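Local coordinates for ABC transporter substrate-binding protein (PDB 6TFX) that binds mannopinic acid, a mannityl-opine, as the periplasmic solute-binding component of an ABC transporter that takes up such opines into the bacterium, at residues S12-P20 and D158-G166; T26-Y34 and M480-E488. One frame throughout, in Å; residues are numbered along the deposited sequence.

From the N terminus the chain leaves strand 5-10, runs through the loop 12-20 and enters helix 26-35. Contact 1 closes a loop of 137 residues, bringing 158-166, between helix 150-156 and strand 170-176, back against 12-20. Contact 2 spans 445 residues and lays 480-488, close to the C terminus, along the helix. In chain order the segments alternate, so the two closures cross rather than nest. Their centres lie about 13 Å apart, and they meet where Asp28 of the helix approaches the loop: Asp28 OD2 lies 2.9 Å from Thr17 N and OD1 3.1 Å from Thr16 N, both probable hydrogen bonds.

Contact 1 of 2, residues S12-P20 and D158-G166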
ATOM      1  N   SER A  12      11.999  -6.749  -5.366  1.00 21.04           N
ATOM      2  CA  SER A  12      10.933  -7.472  -6.057  1.00 19.46           C
ATOM      3  C   SER A  12      11.578  -8.452  -7.002  1.00 22.34           C
ATOM      4  O   SER A  12      12.697  -8.219  -7.470  1.00 22.25           O
ATOM      5  CB  SER A  12      10.059  -6.509  -6.857  1.00 20.40           C
ATOM      6  OG  SER A  12       9.055  -7.223  -7.559  1.00 25.91           O
ATOM      7  N   GLU A  13      10.868  -9.539  -7.302  1.00 20.37           N
ATOM      8  CA  GLU A  13      11.347 -10.569  -8.213  1.00 21.12           C
ATOM      9  C   GLU A  13      10.804 -10.397  -9.620  1.00 24.09           C
ATOM     10  O   GLU A  13      11.465 -10.848 -10.563  1.00 24.50           O
ATOM     11  CB  GLU A  13      11.055 -11.983  -7.665  1.00 21.99           C
ATOM     12  CG  GLU A  13      11.731 -12.228  -6.314  1.00 29.22           C
ATOM     13  CD  GLU A  13      11.769 -13.660  -5.802  1.00 53.01           C
ATOM     14  OE1 GLU A  13      12.017 -14.569  -6.627  1.00 45.76           O
ATOM     15  OE2 GLU A  13      11.546 -13.876  -4.583  1.00 37.84           O
ATOM     16  N   ASP A  14       9.629  -9.725  -9.789  1.00 20.89           N
ATOM     17  CA  ASP A  14       9.032  -9.554 -11.121  1.00 20.75           C
ATOM     18  C   ASP A  14       7.798  -8.661 -11.045  1.00 23.55           C
ATOM     19  O   ASP A  14       7.377  -8.269  -9.956  1.00 23.15           O
ATOM     20  CB  ASP A  14       8.583 -10.942 -11.677  1.00 22.64           C
ATOM     21  CG  ASP A  14       8.405 -11.105 -13.192  1.00 35.52           C
ATOM     22  OD1 ASP A  14       8.724 -10.145 -13.954  1.00 32.93           O
ATOM     23  OD2 ASP A  14       7.943 -12.189 -13.621  1.00 46.54           O
ATOM     24  N   VAL A  15       7.233  -8.351 -12.214  1.00 21.55           N
ATOM     25  CA  VAL A  15       5.969  -7.636 -12.386  1.00 21.86           C
ATOM     26  C   VAL A  15       4.878  -8.687 -12.179  1.00 24.09           C
ATOM     27  O   VAL A  15       4.996  -9.777 -12.745  1.00 25.31           O
ATOM     28  CB  VAL A  15       5.836  -7.117 -13.861  1.00 26.96           C
ATOM     29  CG1 VAL A  15       4.402  -6.676 -14.191  1.00 27.11           C
ATOM     30  CG2 VAL A  15       6.817  -6.006 -14.152  1.00 27.30           C
ATOM     31  N   THR A  16       3.789  -8.350 -11.466  1.00 20.30           N
ATOM     32  CA  THR A  16       2.637  -9.244 -11.390  1.00 19.46           C
ATOM     33  C   THR A  16       1.520  -8.610 -12.201  1.00 23.28           C
ATOM     34  O   THR A  16       1.030  -9.232 -13.135  1.00 24.10           O
ATOM     35  CB  THR A  16       2.235  -9.561  -9.951  1.00 27.83           C
ATOM     36  OG1 THR A  16       3.382 -10.134  -9.317  1.00 29.30           O
ATOM     37  CG2 THR A  16       1.061 -10.545  -9.882  1.00 24.41           C
ATOM     38  N   THR A  17       1.127  -7.367 -11.861  1.00 17.58           N
ATOM     39  CA  THR A  17       0.082  -6.712 -12.639  1.00 16.56           C
ATOM     40  C   THR A  17       0.300  -5.229 -12.710  1.00 20.31           C
ATOM     41  O   THR A  17       0.575  -4.595 -11.678  1.00 20.90           O
ATOM     42  CB  THR A  17      -1.334  -7.040 -12.147  1.00 23.24           C
ATOM     43  OG1 THR A  17      -2.273  -6.219 -12.860  1.00 22.31           O
ATOM     44  CG2 THR A  17      -1.510  -6.824 -10.649  1.00 23.88           C
ATOM     45  N   LEU A  18       0.158  -4.683 -13.922  1.00 17.10           N
ATOM     46  CA  LEU A  18       0.243  -3.242 -14.118  1.00 16.67           C
ATOM     47  C   LEU A  18      -1.137  -2.670 -14.450  1.00 21.34           C
ATOM     48  O   LEU A  18      -1.246  -1.520 -14.881  1.00 20.31           O
ATOM     49  CB  LEU A  18       1.361  -2.834 -15.111  1.00 17.41           C
ATOM     50  CG  LEU A  18       2.786  -3.267 -14.688  1.00 21.24           C
ATOM     51  CD1 LEU A  18       3.817  -2.899 -15.745  1.00 21.13           C
ATOM     52  CD2 LEU A  18       3.162  -2.690 -13.332  1.00 22.18           C
ATOM     53  N   ASP A  19      -2.223  -3.451 -14.127  1.00 18.59           N
ATOM     54  CA  ASP A  19      -3.578  -2.913 -14.192  1.00 17.15           C
ATOM     55  C   ASP A  19      -3.697  -2.199 -12.839  1.00 18.60           C
ATOM     56  O   ASP A  19      -3.542  -2.835 -11.788  1.00 18.35           O
ATOM     57  CB  ASP A  19      -4.638  -4.025 -14.319  1.00 18.15           C
ATOM     58  CG  ASP A  19      -6.088  -3.561 -14.194  1.00 21.61           C
ATOM     59  OD1 ASP A  19      -6.322  -2.451 -13.666  1.00 21.64           O
ATOM     60  OD2 ASP A  19      -6.991  -4.325 -14.586  1.00 20.89           O
ATOM     61  N   PRO A  20      -3.909  -0.869 -12.812  1.00 17.97           N
ATOM     62  CA  PRO A  20      -3.933  -0.162 -11.528  1.00 16.95           C
ATOM     63  C   PRO A  20      -5.040  -0.593 -10.587  1.00 21.22           C
ATOM     64  O   PRO A  20      -4.939  -0.349  -9.375  1.00 20.96           O
ATOM     65  CB  PRO A  20      -4.102   1.312 -11.938  1.00 19.73           C
ATOM     66  CG  PRO A  20      -4.705   1.276 -13.287  1.00 22.36           C
ATOM     67  CD  PRO A  20      -4.111   0.062 -13.945  1.00 19.15           C
ATOM     68  N   ASP A 158      -6.897  -9.674 -20.711  1.00 24.11           N
ATOM     69  CA  ASP A 158      -5.974 -10.353 -19.792  1.00 24.17           C
ATOM     70  C   ASP A 158      -4.499 -10.006 -20.010  1.00 28.00           C
ATOM     71  O   ASP A 158      -3.693 -10.230 -19.103  1.00 29.31           O
ATOM     72  CB  ASP A 158      -6.193 -11.882 -19.838  1.00 26.63           C
ATOM     73  CG  ASP A 158      -7.471 -12.361 -19.147  1.00 41.88           C
ATOM     74  OD1 ASP A 158      -8.083 -11.563 -18.390  1.00 43.01           O
ATOM     75  OD2 ASP A 158      -7.847 -13.539 -19.341  1.00 50.65           O
ATOM     76  N   ASP A 159      -4.139  -9.459 -21.190  1.00 22.65           N
ATOM     77  CA  ASP A 159      -2.756  -9.080 -21.480  1.00 22.60           C
ATOM     78  C   ASP A 159      -2.451  -7.632 -21.079  1.00 23.40           C
ATOM     79  O   ASP A 159      -1.279  -7.246 -21.051  1.00 23.92           O
ATOM     80  CB  ASP A 159      -2.428  -9.299 -22.965  1.00 26.04           C
ATOM     81  CG  ASP A 159      -1.064  -9.944 -23.194  1.00 53.54           C
ATOM     82  OD1 ASP A 159      -0.689 -10.846 -22.400  1.00 58.33           O
ATOM     83  OD2 ASP A 159      -0.386  -9.572 -24.180  1.00 61.93           O
ATOM     84  N   PHE A 160      -3.482  -6.835 -20.748  1.00 20.12           N
ATOM     85  CA  PHE A 160      -3.259  -5.434 -20.365  1.00 18.95           C
ATOM     86  C   PHE A 160      -2.314  -5.329 -19.165  1.00 21.48           C
ATOM     87  O   PHE A 160      -1.487  -4.420 -19.122  1.00 23.57           O
ATOM     88  CB  PHE A 160      -4.589  -4.726 -20.069  1.00 19.85           C
ATOM     89  CG  PHE A 160      -4.477  -3.243 -19.798  1.00 19.59           C
ATOM     90  CD1 PHE A 160      -4.300  -2.766 -18.502  1.00 19.90           C
ATOM     91  CD2 PHE A 160      -4.545  -2.323 -20.838  1.00 20.89           C
ATOM     92  CE1 PHE A 160      -4.206  -1.397 -18.252  1.00 20.45           C
ATOM     93  CE2 PHE A 160      -4.438  -0.947 -20.589  1.00 21.93           C
ATOM     94  CZ  PHE A 160      -4.252  -0.497 -19.300  1.00 20.71           C
ATOM     95  N   LYS A 161      -2.438  -6.256 -18.194  1.00 19.33           N
ATOM     96  CA  LYS A 161      -1.602  -6.252 -16.968  1.00 19.29           C
ATOM     97  C   LYS A 161      -0.078  -6.313 -17.250  1.00 23.01           C
ATOM     98  O   LYS A 161       0.715  -5.910 -16.392  1.00 20.38           O
ATOM     99  CB  LYS A 161      -2.039  -7.363 -16.007  1.00 23.62           C
ATOM    100  CG  LYS A 161      -1.862  -8.770 -16.574  1.00 26.23           C
ATOM    101  CD  LYS A 161      -2.093  -9.883 -15.528  1.00 32.70           C
ATOM    102  CE  LYS A 161      -3.544 -10.139 -15.179  1.00 48.08           C
ATOM    103  NZ  LYS A 161      -4.314 -10.691 -16.320  1.00 64.97           N
ATOM    104  N   ARG A 162       0.325  -6.804 -18.454  1.00 20.99           N
ATOM    105  CA  ARG A 162       1.745  -6.849 -18.837  1.00 21.82           C
ATOM    106  C   ARG A 162       2.059  -5.901 -20.019  1.00 25.38           C
ATOM    107  O   ARG A 162       3.219  -5.759 -20.399  1.00 24.55           O
ATOM    108  CB  ARG A 162       2.214  -8.296 -19.100  1.00 26.48           C
ATOM    109  CG  ARG A 162       2.249  -9.152 -17.826  1.00 38.23           C
ATOM    110  CD  ARG A 162       3.065 -10.434 -17.978  1.00 42.23           C
ATOM    111  NE  ARG A 162       4.506 -10.218 -17.779  1.00 45.72           N
ATOM    112  CZ  ARG A 162       5.130 -10.311 -16.607  1.00 60.28           C
ATOM    113  NH1 ARG A 162       4.449 -10.607 -15.506  1.00 46.71           N
ATOM    114  NH2 ARG A 162       6.438 -10.105 -16.526  1.00 48.70           N
ATOM    115  N   ARG A 163       1.021  -5.226 -20.581  1.00 21.17           N
ATOM    116  CA  ARG A 163       1.187  -4.272 -21.692  1.00 20.12           C
ATOM    117  C   ARG A 163       0.337  -3.043 -21.345  1.00 23.68           C
ATOM    118  O   ARG A 163      -0.683  -2.787 -22.006  1.00 23.67           O
ATOM    119  CB  ARG A 163       0.741  -4.908 -23.011  1.00 21.05           C
ATOM    120  CG  ARG A 163       1.657  -6.042 -23.475  1.00 30.42           C
ATOM    121  CD  ARG A 163       1.183  -6.658 -24.783  1.00 37.08           C
ATOM    122  NE  ARG A 163       1.138  -5.684 -25.876  1.00 43.34           N
ATOM    123  CZ  ARG A 163       0.127  -5.563 -26.732  1.00 54.58           C
ATOM    124  NH1 ARG A 163      -0.930  -6.364 -26.645  1.00 40.35           N
ATOM    125  NH2 ARG A 163       0.169  -4.649 -27.689  1.00 40.76           N
ATOM    126  N   PRO A 164       0.684  -2.324 -20.249  1.00 20.99           N
ATOM    127  CA  PRO A 164      -0.175  -1.222 -19.796  1.00 20.49           C
ATOM    128  C   PRO A 164      -0.099   0.001 -20.688  1.00 21.44           C
ATOM    129  O   PRO A 164       0.913   0.222 -21.372  1.00 20.81           O
ATOM    130  CB  PRO A 164       0.382  -0.899 -18.407  1.00 21.80           C
ATOM    131  CG  PRO A 164       1.838  -1.235 -18.511  1.00 25.10           C
ATOM    132  CD  PRO A 164       1.849  -2.492 -19.344  1.00 21.57           C
ATOM    133  N   VAL A 165      -1.160   0.822 -20.635  1.00 19.35           N
ATOM    134  CA  VAL A 165      -1.224   2.068 -21.394  1.00 17.69           C
ATOM    135  C   VAL A 165      -1.794   3.100 -20.455  1.00 19.12           C
ATOM    136  O   VAL A 165      -2.908   2.927 -19.972  1.00 18.61           O
ATOM    137  CB  VAL A 165      -2.124   1.971 -22.649  1.00 20.02           C
ATOM    138  CG1 VAL A 165      -2.188   3.320 -23.377  1.00 19.30           C
ATOM    139  CG2 VAL A 165      -1.652   0.863 -23.590  1.00 19.77           C
ATOM    140  N   GLY A 166      -1.033   4.147 -20.171  1.00 17.35           N
ATOM    141  CA  GLY A 166      -1.519   5.237 -19.321  1.00 17.12           C
ATOM    142  C   GLY A 166      -1.281   6.589 -19.968  1.00 19.52           C
ATOM    143  O   GLY A 166      -0.917   6.645 -21.149  1.00 17.54           O
TER
HETATM  144  O   HOH W   1       1.740 -11.320 -14.601  1.00 34.95           O
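Arg162 reaches back from its loop along 12-20 and is gripped at its guanidinium end. The chain bends at chi3 (83°), and Arg162 NH1 donates to Val15 O over 2.9 Å, arriving from above the carbonyl plane. Water 1, at the guanidinium edge, accepts from NH1 and donates to Thr16 O, a second link to the same backbone. Arg162 NH2 makes a long, weak salt bridge to Asp14 OD1 (3.4 Å), the carboxylate and guanidinium planes standing 59° apart; that oxygen also accepts from Gly178 N. Val15 CG1 lies over one guanidinium face, offset toward its rim.

Lys161 contributes both backbone and side chain. Lys161 O accepts from Leu18 N at 2.8 Å, while Lys161 CB packs 3.4 Å from Thr17 OG1. With chi3 and chi4 both bent, the rest of the chain curls away and NZ donates to Asp158 O in its own loop. Leu18 fills the apolar side: Leu18 CD1 meets Pro164 CG at 3.8 Å, and Val172 and Leu31 pack against the same leucine. Thr17 OG1 accepts from Asp19 N at 3.0 Å, turning the backbone beside this pair. The contact thus joins two loops of the solute-binding fold, one leading into helix 26-35 and the other into strand 170-176, with an ST turn at Thr17 shaping the first of them where it meets Lys161.

Contact 2 of 2, residues T26-Y34 and M480-E488; sequences TSDRTLVSY and MPSAPLITE. With N72 ((2~{R})-2-[[(3~{R},4~{R},5~{S})-3,4,5,6-tetrakis(oxidanyl)-2-oxidanylidene-hexyl]amino]pentanedioic acid), chain C.
Tyr34 is sandwiched between a side chain and a carbonyl of its own helix: Ile486 CB sits over the ring centre, a CH-pi contact 4.1 Å from the centroid and 12° off the normal, while Thr30 O lies 3.4 Å above the opposite face, toward the rim. The hydroxyl fixes the ring further: Tyr34 OH donates to Pro484 O over 2.8 Å from 46° out of that carbonyl's plane. Ile486 CD1 extends over the same face as CB toward the hydroxyl end, 3.6 Å from Tyr34 CE2, and Met8 of strand 5-10 touches both residues.

Pro484 O also accepts a hydrogen bond from water 4, which donates to Ser33 OG as well. Another water joins Ser33 O to Ile486 O, and Leu485 CD1 rests 3.7 Å from Ser33 O. In this periplasmic-binding-protein fold the 480-488 segment turns at Pro481 and Ser482 and then runs extended from Ala483, following helix 26-35, and the helix's first turn faces the opine. There Thr26 N donates to N72 OXT at 3.0 Å. Arg29, its chain extended from CG to NE, brings NE and NH2 to the carboxylate oxygen OE1 of N72 in two weak bonds; NE is also bonded to Thr24 O and NH1 to Ser143 OG, which probably helps hold the guanidinium in place.

Behind this pocket wall Pro481 CB packs on Arg29 CB, and water 2 bridges Thr26 OG1 and Pro481 O. Thr30 OG1 donates to Thr26 O, which also accepts from Thr30 N, and Ala483 CB approaches Thr30 OG1 to 3.2 Å.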
ATOM      1  N   THR A  26       4.201  -3.284  -3.345  1.00 14.86           N
ATOM      2  CA  THR A  26       4.839  -1.963  -3.485  1.00 13.91           C
ATOM      3  C   THR A  26       5.448  -1.815  -4.895  1.00 16.59           C
ATOM      4  O   THR A  26       5.312  -0.746  -5.513  1.00 16.18           O
ATOM      5  CB  THR A  26       5.941  -1.802  -2.435  1.00 19.55           C
ATOM      6  OG1 THR A  26       5.308  -1.698  -1.165  1.00 17.71           O
ATOM      7  CG2 THR A  26       6.768  -0.535  -2.657  1.00 20.76           C
ATOM      8  N   SER A  27       6.110  -2.871  -5.403  1.00 14.99           N
ATOM      9  CA  SER A  27       6.759  -2.758  -6.711  1.00 14.71           C
ATOM     10  C   SER A  27       5.753  -2.482  -7.837  1.00 17.26           C
ATOM     11  O   SER A  27       5.988  -1.604  -8.668  1.00 18.09           O
ATOM     12  CB  SER A  27       7.578  -3.998  -7.026  1.00 19.18           C
ATOM     13  OG  SER A  27       8.281  -3.766  -8.237  1.00 22.76           O
ATOM     14  N   ASP A  28       4.633  -3.215  -7.857  1.00 15.96           N
ATOM     15  CA  ASP A  28       3.633  -2.977  -8.918  1.00 15.07           C
ATOM     16  C   ASP A  28       3.011  -1.585  -8.737  1.00 16.76           C
ATOM     17  O   ASP A  28       2.837  -0.861  -9.719  1.00 18.22           O
ATOM     18  CB  ASP A  28       2.548  -4.059  -8.902  1.00 16.74           C
ATOM     19  CG  ASP A  28       2.933  -5.419  -9.482  1.00 26.36           C
ATOM     20  OD1 ASP A  28       4.048  -5.538 -10.083  1.00 26.29           O
ATOM     21  OD2 ASP A  28       2.123  -6.363  -9.356  1.00 24.57           O
ATOM     22  N   ARG A  29       2.722  -1.170  -7.467  1.00 14.00           N
ATOM     23  CA  ARG A  29       2.137   0.162  -7.241  1.00 14.37           C
ATOM     24  C   ARG A  29       3.120   1.274  -7.668  1.00 15.76           C
ATOM     25  O   ARG A  29       2.689   2.350  -8.114  1.00 16.33           O
ATOM     26  CB  ARG A  29       1.779   0.369  -5.765  1.00 15.65           C
ATOM     27  CG  ARG A  29       0.636  -0.511  -5.290  1.00 15.75           C
ATOM     28  CD  ARG A  29       0.380  -0.169  -3.844  1.00 14.42           C
ATOM     29  NE  ARG A  29      -0.631  -0.997  -3.182  1.00 16.58           N
ATOM     30  CZ  ARG A  29      -1.929  -0.715  -3.110  1.00 19.29           C
ATOM     31  NH1 ARG A  29      -2.433   0.328  -3.768  1.00 17.18           N
ATOM     32  NH2 ARG A  29      -2.740  -1.485  -2.404  1.00 16.82           N
ATOM     33  N   THR A  30       4.436   1.036  -7.465  1.00 13.37           N
ATOM     34  CA  THR A  30       5.459   2.033  -7.826  1.00 14.09           C
ATOM     35  C   THR A  30       5.460   2.223  -9.355  1.00 16.70           C
ATOM     36  O   THR A  30       5.374   3.345  -9.836  1.00 15.02           O
ATOM     37  CB  THR A  30       6.841   1.613  -7.337  1.00 18.02           C
ATOM     38  OG1 THR A  30       6.809   1.468  -5.916  1.00 16.83           O
ATOM     39  CG2 THR A  30       7.927   2.648  -7.709  1.00 16.26           C
ATOM     40  N   LEU A  31       5.515   1.117 -10.113  1.00 15.92           N
ATOM     41  CA  LEU A  31       5.491   1.195 -11.570  1.00 15.62           C
ATOM     42  C   LEU A  31       4.217   1.892 -12.043  1.00 16.41           C
ATOM     43  O   LEU A  31       4.290   2.787 -12.876  1.00 18.15           O
ATOM     44  CB  LEU A  31       5.590  -0.218 -12.153  1.00 15.97           C
ATOM     45  CG  LEU A  31       6.994  -0.821 -12.027  1.00 19.28           C
ATOM     46  CD1 LEU A  31       6.978  -2.341 -12.339  1.00 19.56           C
ATOM     47  CD2 LEU A  31       7.976  -0.138 -12.974  1.00 19.84           C
ATOM     48  N   VAL A  32       3.046   1.519 -11.475  1.00 14.79           N
ATOM     49  CA  VAL A  32       1.771   2.147 -11.828  1.00 14.84           C
ATOM     50  C   VAL A  32       1.827   3.675 -11.626  1.00 16.67           C
ATOM     51  O   VAL A  32       1.318   4.425 -12.464  1.00 16.65           O
ATOM     52  CB  VAL A  32       0.656   1.446 -11.010  1.00 18.95           C
ATOM     53  CG1 VAL A  32      -0.586   2.303 -10.843  1.00 21.11           C
ATOM     54  CG2 VAL A  32       0.322   0.100 -11.657  1.00 17.88           C
ATOM     55  N   SER A  33       2.486   4.130 -10.532  1.00 14.90           N
ATOM     56  CA  SER A  33       2.584   5.568 -10.252  1.00 13.25           C
ATOM     57  C   SER A  33       3.431   6.328 -11.276  1.00 17.59           C
ATOM     58  O   SER A  33       3.388   7.564 -11.308  1.00 17.49           O
ATOM     59  CB  SER A  33       3.120   5.822  -8.846  1.00 16.66           C
ATOM     60  OG  SER A  33       4.527   5.652  -8.791  1.00 17.55           O
ATOM     61  N   TYR A  34       4.221   5.603 -12.089  1.00 15.17           N
ATOM     62  CA  TYR A  34       5.051   6.277 -13.118  1.00 15.18           C
ATOM     63  C   TYR A  34       4.325   6.289 -14.474  1.00 18.21           C
ATOM     64  O   TYR A  34       4.625   7.125 -15.326  1.00 19.03           O
ATOM     65  CB  TYR A  34       6.373   5.520 -13.315  1.00 15.97           C
ATOM     66  CG  TYR A  34       7.287   5.442 -12.096  1.00 16.56           C
ATOM     67  CD1 TYR A  34       6.975   6.112 -10.915  1.00 16.67           C
ATOM     68  CD2 TYR A  34       8.390   4.594 -12.085  1.00 18.33           C
ATOM     69  CE1 TYR A  34       7.776   5.996  -9.778  1.00 16.54           C
ATOM     70  CE2 TYR A  34       9.209   4.485 -10.964  1.00 19.08           C
ATOM     71  CZ  TYR A  34       8.908   5.195  -9.814  1.00 20.70           C
ATOM     72  OH  TYR A  34       9.718   5.025  -8.705  1.00 19.37           O
ATOM     73  N   MET A 480       2.129   7.810  -1.752  1.00 17.94           N
ATOM     74  CA  MET A 480       1.210   6.804  -1.223  1.00 17.47           C
ATOM     75  C   MET A 480       1.771   5.344  -1.245  1.00 19.92           C
ATOM     76  O   MET A 480       1.540   4.630  -0.251  1.00 19.75           O
ATOM     77  CB  MET A 480      -0.173   6.905  -1.845  1.00 19.97           C
ATOM     78  CG  MET A 480      -1.071   7.916  -1.126  1.00 22.07           C
ATOM     79  SD  MET A 480      -1.300   7.746   0.683  1.00 24.11           S
ATOM     80  CE  MET A 480      -1.758   5.969   0.813  1.00 20.68           C
ATOM     81  N   PRO A 481       2.571   4.899  -2.245  1.00 17.17           N
ATOM     82  CA  PRO A 481       3.153   3.545  -2.167  1.00 17.95           C
ATOM     83  C   PRO A 481       4.382   3.432  -1.223  1.00 21.33           C
ATOM     84  O   PRO A 481       4.930   2.336  -1.101  1.00 21.26           O
ATOM     85  CB  PRO A 481       3.617   3.283  -3.606  1.00 20.07           C
ATOM     86  CG  PRO A 481       2.985   4.329  -4.445  1.00 24.06           C
ATOM     87  CD  PRO A 481       2.890   5.513  -3.547  1.00 20.49           C
ATOM     88  N   SER A 482       4.842   4.547  -0.594  1.00 16.68           N
ATOM     89  CA  SER A 482       6.035   4.614   0.278  1.00 15.84           C
ATOM     90  C   SER A 482       7.328   4.380  -0.527  1.00 19.21           C
ATOM     91  O   SER A 482       8.339   3.876   0.005  1.00 18.74           O
ATOM     92  CB  SER A 482       5.939   3.646   1.463  1.00 18.02           C
ATOM     93  OG  SER A 482       4.748   3.859   2.206  1.00 22.35           O
ATOM     94  N   ALA A 483       7.298   4.779  -1.819  1.00 17.98           N
ATOM     95  CA  ALA A 483       8.412   4.605  -2.745  1.00 18.16           C
ATOM     96  C   ALA A 483       8.632   5.901  -3.513  1.00 20.86           C
ATOM     97  O   ALA A 483       7.703   6.703  -3.645  1.00 19.16           O
ATOM     98  CB  ALA A 483       8.103   3.482  -3.720  1.00 19.29           C
ATOM     99  N   PRO A 484       9.834   6.115  -4.063  1.00 17.98           N
ATOM    100  CA  PRO A 484      10.065   7.348  -4.839  1.00 17.63           C
ATOM    101  C   PRO A 484       9.084   7.523  -5.994  1.00 20.90           C
ATOM    102  O   PRO A 484       8.656   6.556  -6.626  1.00 19.99           O
ATOM    103  CB  PRO A 484      11.477   7.154  -5.395  1.00 19.56           C
ATOM    104  CG  PRO A 484      12.144   6.201  -4.446  1.00 23.25           C
ATOM    105  CD  PRO A 484      11.038   5.264  -4.029  1.00 19.67           C
ATOM    106  N   LEU A 485       8.763   8.785  -6.278  1.00 17.27           N
ATOM    107  CA  LEU A 485       7.911   9.144  -7.396  1.00 16.34           C
ATOM    108  C   LEU A 485       8.828   9.792  -8.430  1.00 19.96           C
ATOM    109  O   LEU A 485       9.428  10.847  -8.168  1.00 18.02           O
ATOM    110  CB  LEU A 485       6.797  10.130  -6.979  1.00 16.73           C
ATOM    111  CG  LEU A 485       5.843  10.556  -8.096  1.00 21.10           C
ATOM    112  CD1 LEU A 485       4.915   9.404  -8.510  1.00 22.15           C
ATOM    113  CD2 LEU A 485       5.037  11.771  -7.684  1.00 22.05           C
ATOM    114  N   ILE A 486       8.938   9.148  -9.595  1.00 16.77           N
ATOM    115  CA  ILE A 486       9.722   9.674 -10.712  1.00 16.48           C
ATOM    116  C   ILE A 486       8.709  10.350 -11.639  1.00 18.52           C
ATOM    117  O   ILE A 486       7.678   9.768 -11.984  1.00 18.23           O
ATOM    118  CB  ILE A 486      10.560   8.576 -11.416  1.00 19.55           C
ATOM    119  CG1 ILE A 486      11.519   7.927 -10.379  1.00 20.94           C
ATOM    120  CG2 ILE A 486      11.339   9.172 -12.594  1.00 20.66           C
ATOM    121  CD1 ILE A 486      12.103   6.671 -10.835  1.00 30.66           C
ATOM    122  N   THR A 487       8.978  11.616 -11.970  1.00 16.70           N
ATOM    123  CA  THR A 487       8.064  12.405 -12.786  1.00 15.95           C
ATOM    124  C   THR A 487       8.822  13.029 -13.953  1.00 17.77           C
ATOM    125  O   THR A 487      10.023  12.770 -14.152  1.00 18.36           O
ATOM    126  CB  THR A 487       7.408  13.545 -11.957  1.00 19.94           C
ATOM    127  OG1 THR A 487       8.384  14.547 -11.709  1.00 18.38           O
ATOM    128  CG2 THR A 487       6.764  13.065 -10.634  1.00 17.57           C
ATOM    129  N   GLU A 488       8.134  13.914 -14.693  1.00 16.15           N
ATOM    130  CA  GLU A 488       8.770  14.662 -15.789  1.00 16.59           C
ATOM    131  C   GLU A 488       9.817  15.665 -15.219  1.00 20.01           C
ATOM    132  O   GLU A 488      10.614  16.218 -15.977  1.00 20.62           O
ATOM    133  CB  GLU A 488       7.700  15.390 -16.643  1.00 17.99           C
ATOM    134  CG  GLU A 488       7.104  16.664 -16.039  1.00 20.71           C
ATOM    135  CD  GLU A 488       6.101  16.493 -14.916  1.00 26.09           C
ATOM    136  OE1 GLU A 488       5.821  15.341 -14.513  1.00 24.09           O
ATOM    137  OE2 GLU A 488       5.574  17.524 -14.447  1.00 24.93           O
TER
HETATM  138  OAB N72 C 601       9.775  -4.949   7.447  1.00 21.50           O
HETATM  139  CAF N72 C 601       8.394  -4.827   7.054  1.00 20.18           C
HETATM  140  CAG N72 C 601       8.078  -4.940   5.525  1.00 24.02           C
HETATM  141  OAC N72 C 601       9.202  -4.802   4.717  1.00 19.48           O
HETATM  142  CAH N72 C 601       6.798  -4.182   5.167  1.00 18.82           C
HETATM  143  OAM N72 C 601       6.232  -3.264   6.023  1.00 15.25           O
HETATM  144  CAI N72 C 601       6.380  -3.356   3.966  1.00 24.60           C
HETATM  145  OAD N72 C 601       7.496  -2.710   3.393  1.00 17.85           O
HETATM  146  CAJ N72 C 601       5.446  -4.110   3.052  1.00 17.64           C
HETATM  147  OAE N72 C 601       4.762  -5.044   3.543  1.00 16.87           O
HETATM  148  CAK N72 C 601       5.389  -3.768   1.536  1.00 16.54           C
HETATM  149  N   N72 C 601       4.130  -3.153   1.187  1.00 16.42           N
HETATM  150  CA  N72 C 601       3.203  -3.776   0.320  1.00 24.14           C
HETATM  151  C   N72 C 601       3.395  -5.229  -0.015  1.00 18.56           C
HETATM  152  O   N72 C 601       2.949  -6.323   0.515  1.00 16.41           O
HETATM  153  CB  N72 C 601       1.780  -3.358   0.699  1.00 20.82           C
HETATM  154  CG  N72 C 601       0.602  -4.252   0.308  1.00 16.80           C
HETATM  155  CD  N72 C 601      -0.705  -3.481   0.109  1.00 18.84           C
HETATM  156  OE1 N72 C 601      -0.715  -2.272  -0.292  1.00 17.16           O
HETATM  157  OE2 N72 C 601      -1.784  -4.073   0.334  1.00 16.65           O
HETATM  158  OXT N72 C 601       4.091  -5.172  -1.045  1.00 17.33           O
HETATM  159  O   HOH W   2       3.346   0.136  -1.468  1.00 21.52           O
HETATM  160  O   HOH W   3       4.918   9.721 -12.147  1.00 20.25           O
HETATM  161  O   HOH W   4       5.552   6.320  -6.183  1.00 21.23           O